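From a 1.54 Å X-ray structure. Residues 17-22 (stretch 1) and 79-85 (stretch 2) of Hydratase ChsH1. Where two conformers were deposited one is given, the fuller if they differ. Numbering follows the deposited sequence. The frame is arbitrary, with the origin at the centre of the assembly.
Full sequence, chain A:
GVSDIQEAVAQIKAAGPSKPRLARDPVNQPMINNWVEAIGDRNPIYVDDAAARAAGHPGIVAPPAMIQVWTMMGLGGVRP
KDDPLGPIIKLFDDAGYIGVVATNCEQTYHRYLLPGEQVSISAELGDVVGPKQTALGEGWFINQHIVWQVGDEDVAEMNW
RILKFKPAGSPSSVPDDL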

# COMPACT_ATOMS: atom_id res chain seq x y z
N PRO A 17 -16.23 21.07 16.48
CA PRO A 17 -15.40 20.00 15.92
C PRO A 17 -16.19 18.74 15.63
O PRO A 17 -17.21 18.45 16.28
CB PRO A 17 -14.37 19.73 17.03
CG PRO A 17 -14.40 20.97 17.91
CD PRO A 17 -15.82 21.44 17.85
N SER A 18 -15.72 17.98 14.64
CA SER A 18 -16.35 16.69 14.32
C SER A 18 -16.19 15.72 15.50
O SER A 18 -15.21 15.81 16.24
CB SER A 18 -15.76 16.11 13.04
OG SER A 18 -14.36 15.89 13.17
N LYS A 19 -17.18 14.85 15.69
CA LYS A 19 -17.10 13.83 16.73
C LYS A 19 -15.91 12.92 16.43
O LYS A 19 -15.66 12.62 15.26
CB LYS A 19 -18.38 13.00 16.79
N PRO A 20 -15.19 12.50 17.48
CA PRO A 20 -14.01 11.66 17.22
C PRO A 20 -14.34 10.42 16.38
O PRO A 20 -15.32 9.71 16.62
CB PRO A 20 -13.54 11.28 18.63
CG PRO A 20 -13.99 12.43 19.48
CD PRO A 20 -15.33 12.83 18.90
N ARG A 21 -13.52 10.21 15.35
CA ARG A 21 -13.67 9.11 14.42
C ARG A 21 -12.51 8.17 14.65
O ARG A 21 -11.35 8.59 14.56
CB ARG A 21 -13.66 9.62 12.97
CG ARG A 21 -13.59 8.51 11.93
CD ARG A 21 -13.72 9.03 10.49
NE ARG A 21 -12.71 10.01 10.08
CZ ARG A 21 -11.50 9.69 9.62
NH1 ARG A 21 -11.14 8.42 9.56
NH2 ARG A 21 -10.65 10.65 9.25
N LEU A 22 -12.81 6.91 14.95
CA LEU A 22 -11.78 5.91 15.20
C LEU A 22 -11.03 5.48 13.95
O LEU A 22 -11.62 5.26 12.88
CB LEU A 22 -12.39 4.66 15.85
CG LEU A 22 -12.46 4.61 17.37
CD1 LEU A 22 -13.36 5.72 17.90
CD2 LEU A 22 -12.93 3.24 17.82
N ARG A 79 -16.02 10.91 4.02
CA ARG A 79 -15.91 11.65 5.27
C ARG A 79 -17.24 11.62 6.02
O ARG A 79 -18.31 11.54 5.41
CB ARG A 79 -15.48 13.09 5.00
CG ARG A 79 -14.04 13.21 4.52
CD ARG A 79 -13.07 12.73 5.60
NE ARG A 79 -11.68 12.84 5.17
CZ ARG A 79 -10.94 13.94 5.32
NH1 ARG A 79 -11.48 15.02 5.87
NH2 ARG A 79 -9.68 13.96 4.91
N PRO A 80 -17.17 11.64 7.36
CA PRO A 80 -18.39 11.63 8.17
C PRO A 80 -19.22 12.88 7.94
O PRO A 80 -18.71 13.90 7.46
CB PRO A 80 -17.86 11.58 9.61
CG PRO A 80 -16.46 12.06 9.53
CD PRO A 80 -15.95 11.62 8.19
N LYS A 81 -20.50 12.78 8.29
CA LYS A 81 -21.48 13.83 8.03
C LYS A 81 -21.22 15.09 8.85
O LYS A 81 -21.84 16.12 8.61
CB LYS A 81 -22.90 13.31 8.30
CG LYS A 81 -23.28 12.12 7.44
CD LYS A 81 -24.74 11.71 7.65
CE LYS A 81 -24.94 11.04 8.98
NZ LYS A 81 -24.17 9.77 9.04
N ASP A 82 -20.32 15.01 9.82
CA ASP A 82 -20.01 16.19 10.62
C ASP A 82 -18.64 16.80 10.37
O ASP A 82 -18.20 17.66 11.13
CB ASP A 82 -20.20 15.92 12.09
CG ASP A 82 -19.31 14.84 12.63
OD1 ASP A 82 -18.55 14.20 11.88
OD2 ASP A 82 -19.41 14.62 13.87
N ASP A 83 -17.97 16.34 9.33
CA ASP A 83 -16.67 16.87 8.95
C ASP A 83 -16.91 18.25 8.35
O ASP A 83 -17.68 18.40 7.41
CB ASP A 83 -16.05 15.91 7.94
CG ASP A 83 -14.70 16.37 7.43
OD1 ASP A 83 -14.16 17.38 7.93
OD2 ASP A 83 -14.17 15.69 6.53
N PRO A 84 -16.27 19.28 8.92
CA PRO A 84 -16.56 20.62 8.39
C PRO A 84 -15.97 20.88 7.01
O PRO A 84 -16.37 21.86 6.39
CB PRO A 84 -15.92 21.55 9.44
CG PRO A 84 -14.84 20.72 10.05
CD PRO A 84 -15.41 19.33 10.11
N LEU A 85 -15.06 20.02 6.55
CA LEU A 85 -14.38 20.26 5.27
C LEU A 85 -15.31 20.05 4.08
O LEU A 85 -15.25 20.79 3.11
CB LEU A 85 -13.13 19.40 5.14
CG LEU A 85 -12.19 19.72 3.96
CD1 LEU A 85 -11.88 21.22 3.89
CD2 LEU A 85 -10.91 18.93 4.10
O HOH W 1 -16.80 12.42 12.88

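The contact between residues 17-22 and 79-85 is small, burying 256 Å² summed over both sides, and it centres on Asp 82. One direct hydrogen bond crosses it. The backbone N of Lys 19 donates to OD2 of Asp 82 over 2.9 Å, with an N-H...acceptor angle of 168°, so the bond is nearly linear. Asp 82 is placed for this by its position in a type I beta turn running from Pro 80 to Asp 83, in which Asp 83 N donates to Pro 80 O at 3.2 Å. Its CA-to-CB bond points toward the first stretch, and chi1 of 61° (p) with chi2 near zero carries the carboxylate to the backbone amide. The short aspartate side chain thus serves as an acceptor for a main-chain group that lies in a loop. Because the donor is the amide, the bond does not depend on the lysine side chain, which is modelled only as far as CB; Lys 19 CB packs 3.5 Å from Asp 82 OD2.

The second carboxylate oxygen is engaged through water 1, which lies 2.7 Å from Asp 82 OD1 and 2.6 Å from Lys 19 O. Both are acceptors toward which the water can donate. OD2 of Asp 82 thus binds Lys 19 N directly, while OD1 and Lys 19 O both lie within hydrogen-bonding distance of the same water, which can donate to either.

Packing beside these polar links is led by Ser 18, whose Ser 18 CA lies 5.2 Å from Asp 82 CA, the nearest such pair across the stretches. Ser 18 is buried, and its CB points toward the turn, coming within 3.5 Å of Asp 82 O and 3.6 Å of Asp 82 OD1. The same CB lies 4.3 Å from Asp 83 CA and 4.4 Å from Pro 84 CD. A small side chain suits this close approach of two backbones, and its hydroxyl OG, in the p rotamer, is satisfied by a hydrogen bond elsewhere in the structure.

Arg 21 makes a looser contact where the first stretch enters a strand. Its CA-to-CB bond points toward the second stretch; the side chain is extended through chi1 and chi2 (both t) before turning at chi3 (p), and Arg 21 NE comes 4.1 Å from Pro 80 CD. The proline ring meets the guanidinium obliquely, a van der Waals contact that covers part of the arginine, while NH1 and NH2 are hydrogen-bonded elsewhere in the structure.

Bonds within the second stretch brace the segment that presents these groups. The CA-to-CB bond of Asp 83 points away from the first stretch, and its carboxylate is used within its own stretch: Asp 83 OD2 accepts from Arg 79 NH1 at 2.8 Å in a salt bridge, while Asp 83 OD1 accepts a capping bond from Leu 85 N at 3.1 Å, ahead of the helix that follows. Aspartate suits this site because its two oxygens can serve both donors at once, and Pro 84, between Asp 83 and Leu 85, needs no partner for a backbone N-H.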